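Local coordinates for acyl-CoA dehydrogenase (Thermus thermophilus, PDB 2Z1Q), which probably oxidises saturated acyl-CoA thioesters to their 2,3-dehydro forms, using bound FAD as the cofactor and passing the electrons to an acceptor, at residues 122-127 and 256-261; 88-93 and 263-268. All coordinates share one frame; numbering follows the deposited sequence.

Contact 1 of 2, residues 122-127 and 256-261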
loop_
_atom_site.group_PDB
_atom_site.type_symbol
_atom_site.label_atom_id
_atom_site.label_comp_id
_atom_site.label_asym_id
_atom_site.label_seq_id
_atom_site.Cartn_x
_atom_site.Cartn_y
_atom_site.Cartn_z
ATOM N N VAL B 122 23.607 -9.154 -26.509
ATOM C CA VAL B 122 23.309 -10.528 -26.913
ATOM C C VAL B 122 22.297 -10.602 -28.053
ATOM O O VAL B 122 22.381 -11.476 -28.911
ATOM C CB VAL B 122 22.761 -11.350 -25.733
ATOM C CG1 VAL B 122 22.320 -12.727 -26.215
ATOM C CG2 VAL B 122 23.823 -11.485 -24.653
ATOM N N TYR B 123 21.337 -9.687 -28.073
ATOM C CA TYR B 123 20.311 -9.687 -29.106
ATOM C C TYR B 123 20.715 -8.995 -30.410
ATOM O O TYR B 123 20.397 -9.486 -31.494
ATOM C CB TYR B 123 19.028 -9.032 -28.578
ATOM C CG TYR B 123 18.276 -9.830 -27.533
ATOM C CD1 TYR B 123 17.179 -9.271 -26.867
ATOM C CD2 TYR B 123 18.609 -11.153 -27.254
ATOM C CE1 TYR B 123 16.432 -10.017 -25.956
ATOM C CE2 TYR B 123 17.869 -11.908 -26.345
ATOM C CZ TYR B 123 16.781 -11.335 -25.704
ATOM O OH TYR B 123 16.038 -12.102 -24.838
ATOM N N PHE B 124 21.411 -7.865 -30.316
ATOM C CA PHE B 124 21.787 -7.148 -31.532
ATOM C C PHE B 124 23.281 -6.902 -31.670
ATOM O O PHE B 124 23.731 -6.319 -32.653
ATOM C CB PHE B 124 21.021 -5.813 -31.605
ATOM C CG PHE B 124 19.523 -5.976 -31.571
ATOM C CD1 PHE B 124 18.866 -6.285 -30.375
ATOM C CD2 PHE B 124 18.766 -5.877 -32.740
ATOM C CE1 PHE B 124 17.484 -6.496 -30.349
ATOM C CE2 PHE B 124 17.372 -6.088 -32.717
ATOM C CZ PHE B 124 16.741 -6.398 -31.518
ATOM N N GLY B 125 24.051 -7.351 -30.689
ATOM C CA GLY B 125 25.481 -7.143 -30.739
ATOM C C GLY B 125 26.132 -7.739 -31.968
ATOM O O GLY B 125 25.918 -8.900 -32.320
ATOM N N THR B 126 26.942 -6.931 -32.631
ATOM C CA THR B 126 27.640 -7.389 -33.808
ATOM C C THR B 126 28.655 -8.448 -33.392
ATOM O O THR B 126 29.104 -8.485 -32.242
ATOM C CB THR B 126 28.354 -6.226 -34.494
ATOM O OG1 THR B 126 27.971 -6.183 -35.869
ATOM C CG2 THR B 126 29.861 -6.369 -34.371
ATOM N N GLU B 127 29.011 -9.305 -34.337
ATOM C CA GLU B 127 29.961 -10.371 -34.094
ATOM C C GLU B 127 31.200 -9.909 -33.328
ATOM O O GLU B 127 31.524 -10.449 -32.271
ATOM C CB GLU B 127 30.386 -10.986 -35.430
ATOM C CG GLU B 127 29.225 -11.503 -36.294
ATOM C CD GLU B 127 28.388 -10.394 -36.938
ATOM O OE1 GLU B 127 28.929 -9.633 -37.773
ATOM O OE2 GLU B 127 27.182 -10.293 -36.618
ATOM N N ALA B 256 14.749 -2.105 -27.186
ATOM C CA ALA B 256 13.954 -1.734 -26.027
ATOM C C ALA B 256 12.753 -2.643 -25.788
ATOM O O ALA B 256 12.484 -3.028 -24.653
ATOM C CB ALA B 256 13.482 -0.301 -26.163
ATOM N N PHE B 257 12.039 -2.997 -26.852
ATOM C CA PHE B 257 10.859 -3.839 -26.691
ATOM C C PHE B 257 11.183 -5.284 -26.318
ATOM O O PHE B 257 10.497 -5.879 -25.491
ATOM C CB PHE B 257 9.987 -3.786 -27.961
ATOM C CG PHE B 257 9.474 -2.396 -28.293
ATOM C CD1 PHE B 257 9.069 -1.522 -27.280
ATOM C CD2 PHE B 257 9.385 -1.967 -29.613
ATOM C CE1 PHE B 257 8.588 -0.242 -27.583
ATOM C CE2 PHE B 257 8.899 -0.688 -29.925
ATOM C CZ PHE B 257 8.502 0.172 -28.909
ATOM N N ASN B 258 12.234 -5.850 -26.898
ATOM C CA ASN B 258 12.576 -7.229 -26.575
ATOM C C ASN B 258 13.137 -7.455 -25.194
ATOM O O ASN B 258 12.874 -8.498 -24.583
ATOM C CB ASN B 258 13.539 -7.810 -27.602
ATOM C CG ASN B 258 12.845 -8.153 -28.891
ATOM O OD1 ASN B 258 12.804 -7.348 -29.817
ATOM N ND2 ASN B 258 12.262 -9.344 -28.950
ATOM N N VAL B 259 13.912 -6.508 -24.677
ATOM C CA VAL B 259 14.462 -6.703 -23.346
ATOM C C VAL B 259 13.338 -6.653 -22.304
ATOM O O VAL B 259 13.397 -7.341 -21.288
ATOM C CB VAL B 259 15.570 -5.669 -23.022
ATOM C CG1 VAL B 259 16.686 -5.790 -24.069
ATOM C CG2 VAL B 259 14.999 -4.257 -22.980
ATOM N N LEU B 260 12.303 -5.865 -22.583
ATOM C CA LEU B 260 11.179 -5.761 -21.664
ATOM C C LEU B 260 10.506 -7.105 -21.383
ATOM O O LEU B 260 10.037 -7.322 -20.269
ATOM C CB LEU B 260 10.133 -4.758 -22.192
ATOM C CG LEU B 260 10.357 -3.277 -21.849
ATOM C CD1 LEU B 260 9.524 -2.390 -22.775
ATOM C CD2 LEU B 260 9.998 -3.038 -20.385
ATOM N N ASN B 261 10.459 -8.011 -22.361
ATOM C CA ASN B 261 9.814 -9.303 -22.114
ATOM C C ASN B 261 10.517 -10.091 -21.021
ATOM O O ASN B 261 9.866 -10.686 -20.164
ATOM C CB ASN B 261 9.753 -10.157 -23.389
ATOM C CG ASN B 261 8.808 -9.593 -24.430
ATOM O OD1 ASN B 261 7.806 -8.954 -24.103
ATOM N ND2 ASN B 261 9.112 -9.846 -25.701
HETATM O O HOH W 1 13.349 -11.163 -24.929
#
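Y123 reaches N258 and V259 with one side of its ring. Its CB points toward helix 252-288, and with CG anti to the carbonyl carbon (chi1 -70°) the ring is carried across to the other helix. There CD1 of Y123 lies 4.0 Å from CB of N258, and CE1 of Y123 is equally near that same CB. CD1 also comes within 4.5 Å of CG1 of V259, the one apolar side-chain pair between the segments. The ring meets these groups obliquely. At the tip, OH of Y123 is 2.8 Å from a water, and this water donates to the backbone O of N258 at 2.7 Å, so a polar bridge extends the apolar touch.

The pair joins the last turn of helix 119-124, in the N-terminal helical domain of the acyl-CoA dehydrogenase fold, to the long helix 252-288 of the C-terminal one. Beyond the segments, M341 of helix 337-345 touches Y123, F124 and N258 alike, and V259 also packs on Y146, an FAD-binding residue. F124 adds a looser approach: the side chain of N258 lies at the edge of the F124 ring, near the ring plane, by CZ.

Contact 2 of 2, residues 88-93 and 263-268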
loop_
_atom_site.group_PDB
_atom_site.type_symbol
_atom_site.label_atom_id
_atom_site.label_comp_id
_atom_site.label_asym_id
_atom_site.label_seq_id
_atom_site.Cartn_x
_atom_site.Cartn_y
_atom_site.Cartn_z
ATOM N N LEU B 88 21.881 -21.087 -20.471
ATOM C CA LEU B 88 20.960 -22.016 -19.844
ATOM C C LEU B 88 19.498 -21.640 -20.041
ATOM O O LEU B 88 19.177 -20.514 -20.419
ATOM C CB LEU B 88 21.281 -22.105 -18.351
ATOM C CG LEU B 88 22.631 -22.729 -17.983
ATOM C CD1 LEU B 88 22.960 -22.457 -16.515
ATOM C CD2 LEU B 88 22.573 -24.230 -18.267
ATOM N N PRO B 89 18.589 -22.600 -19.816
ATOM C CA PRO B 89 17.147 -22.358 -19.967
ATOM C C PRO B 89 16.650 -21.189 -19.107
ATOM O O PRO B 89 17.077 -21.019 -17.959
ATOM C CB PRO B 89 16.531 -23.686 -19.546
ATOM C CG PRO B 89 17.559 -24.686 -20.002
ATOM C CD PRO B 89 18.873 -24.034 -19.608
ATOM N N LYS B 90 15.743 -20.392 -19.666
ATOM C CA LYS B 90 15.202 -19.237 -18.966
ATOM C C LYS B 90 14.725 -19.562 -17.555
ATOM O O LYS B 90 14.745 -18.704 -16.670
ATOM C CB LYS B 90 14.086 -18.615 -19.803
ATOM C CG LYS B 90 14.577 -18.230 -21.189
ATOM C CD LYS B 90 15.878 -17.418 -21.087
ATOM C CE LYS B 90 16.600 -17.322 -22.421
ATOM N NZ LYS B 90 17.972 -16.739 -22.274
ATOM N N VAL B 91 14.325 -20.808 -17.330
ATOM C CA VAL B 91 13.874 -21.183 -16.001
ATOM C C VAL B 91 14.952 -20.917 -14.950
ATOM O O VAL B 91 14.647 -20.443 -13.859
ATOM C CB VAL B 91 13.467 -22.668 -15.927
ATOM C CG1 VAL B 91 14.623 -23.570 -16.351
ATOM C CG2 VAL B 91 13.029 -22.990 -14.512
ATOM N N ILE B 92 16.207 -21.216 -15.286
ATOM C CA ILE B 92 17.340 -21.017 -14.371
ATOM C C ILE B 92 17.555 -19.538 -14.009
ATOM O O ILE B 92 17.652 -19.190 -12.830
ATOM C CB ILE B 92 18.649 -21.587 -14.980
ATOM C CG1 ILE B 92 18.539 -23.108 -15.123
ATOM C CG2 ILE B 92 19.838 -21.228 -14.109
ATOM C CD1 ILE B 92 19.788 -23.753 -15.690
ATOM N N SER B 93 17.633 -18.671 -15.015
ATOM C CA SER B 93 17.815 -17.252 -14.731
ATOM C C SER B 93 16.607 -16.709 -13.964
ATOM O O SER B 93 16.720 -15.740 -13.212
ATOM C CB SER B 93 18.022 -16.465 -16.033
ATOM O OG SER B 93 17.041 -16.793 -16.997
ATOM N N GLY B 263 12.688 -8.798 -18.738
ATOM C CA GLY B 263 12.636 -8.046 -17.507
ATOM C C GLY B 263 11.332 -8.274 -16.773
ATOM O O GLY B 263 11.318 -8.357 -15.548
ATOM N N ARG B 264 10.234 -8.406 -17.508
ATOM C CA ARG B 264 8.957 -8.598 -16.847
ATOM C C ARG B 264 8.796 -9.934 -16.152
ATOM O O ARG B 264 8.327 -9.979 -15.012
ATOM C CB ARG B 264 7.819 -8.370 -17.833
ATOM C CG ARG B 264 7.695 -6.914 -18.259
ATOM C CD ARG B 264 6.782 -6.738 -19.461
ATOM N NE ARG B 264 6.662 -5.326 -19.816
ATOM C CZ ARG B 264 6.157 -4.872 -20.959
ATOM N NH1 ARG B 264 6.092 -3.562 -21.181
ATOM N NH2 ARG B 264 5.727 -5.720 -21.878
ATOM N N TYR B 265 9.176 -11.032 -16.790
ATOM C CA TYR B 265 8.979 -12.273 -16.071
ATOM C C TYR B 265 9.999 -12.478 -14.964
ATOM O O TYR B 265 9.688 -13.125 -13.963
ATOM C CB TYR B 265 8.915 -13.473 -17.013
ATOM C CG TYR B 265 10.165 -13.777 -17.773
ATOM C CD1 TYR B 265 11.279 -14.334 -17.132
ATOM C CD2 TYR B 265 10.217 -13.593 -19.144
ATOM C CE1 TYR B 265 12.406 -14.707 -17.856
ATOM C CE2 TYR B 265 11.334 -13.962 -19.880
ATOM C CZ TYR B 265 12.422 -14.522 -19.232
ATOM O OH TYR B 265 13.494 -14.944 -19.986
ATOM N N LYS B 266 11.201 -11.919 -15.113
ATOM C CA LYS B 266 12.210 -12.055 -14.060
ATOM C C LYS B 266 11.762 -11.212 -12.858
ATOM O O LYS B 266 11.974 -11.591 -11.706
ATOM C CB LYS B 266 13.600 -11.610 -14.557
ATOM C CG LYS B 266 14.189 -12.513 -15.658
ATOM C CD LYS B 266 15.658 -12.217 -15.943
ATOM C CE LYS B 266 16.518 -12.468 -14.709
ATOM N NZ LYS B 266 17.955 -12.153 -14.953
ATOM N N LEU B 267 11.122 -10.080 -13.116
ATOM C CA LEU B 267 10.644 -9.233 -12.034
ATOM C C LEU B 267 9.483 -9.946 -11.322
ATOM O O LEU B 267 9.375 -9.924 -10.086
ATOM C CB LEU B 267 10.172 -7.887 -12.596
ATOM C CG LEU B 267 9.614 -6.908 -11.568
ATOM C CD1 LEU B 267 10.686 -6.601 -10.549
ATOM C CD2 LEU B 267 9.161 -5.642 -12.254
ATOM N N GLY B 268 8.619 -10.583 -12.111
ATOM C CA GLY B 268 7.513 -11.325 -11.539
ATOM C C GLY B 268 8.064 -12.396 -10.617
ATOM O O GLY B 268 7.489 -12.648 -9.558
HETATM O O HOH W 2 16.004 -14.968 -18.480
HETATM O O HOH W 3 18.793 -13.998 -13.306
#
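The backbones come nearest at S93 and K266, whose CA atoms are 7.7 Å apart, a spacing that side chains and two waters bridge. From the 263-268 side, the hydroxyl of Y265 meets the aliphatic part of K90: OH of Y265 is 3.6 Å from CD of K90 and only slightly farther from CB and CG of that lysine. These are van der Waals distances to carbon; three successive carbons of K90 lie alongside this oxygen, and the bend at chi2 (-49°) sets where CD sits beside it. Its CB points toward the opposing helix, but its end leads away to a salt bridge between NZ and D78.

The contact sets the first turn of helix 90-99, from the N-terminal helical domain of this acyl-CoA dehydrogenase, against helix 252-288 of the C-terminal helical domain. Helix 300-331 contributes V324 and L331 against K90 and I327 against Y265.

Polar links run through water. One water lies 2.6 Å from OG of S93 and 2.9 Å from OH of Y265, joining the two hydroxyls. D78, already paired with K90, is also hydrogen-bonded to OG of S93, though the backbone O of K90 lies within reach of that OG as a competing acceptor. A second water accepts from NZ of K266 at 2.6 Å and donates to the backbone O of S93 at 2.7 Å. The direct touch is van der Waals, CE of K266 lying 3.6 Å from O of S93. A bend at chi3 (62°) brings the end of the K266 chain nearer segment 88-93, and T114 is a further, weak hydrogen-bond partner of its NZ.

How the contacts relate
From the N terminus, the chain passes through 88-93 first and 122-127 next, both in the N-terminal helical domain. It then crosses the strand-rich middle region and enters helix 252-288, where 256-261 comes before 263-268. Contact 1 thus closes a loop with 128 residues between its segments, and contact 2 a wider one with 169 that encloses it; the two nest and do not cross. Their centres lie 15 Å apart. Helix 252-288 serves both, its 256-261 part receiving the end of helix 119-124 and its 263-268 part the start of helix 90-99. Two N-terminal helices are thereby tied to consecutive parts of one C-terminal helix.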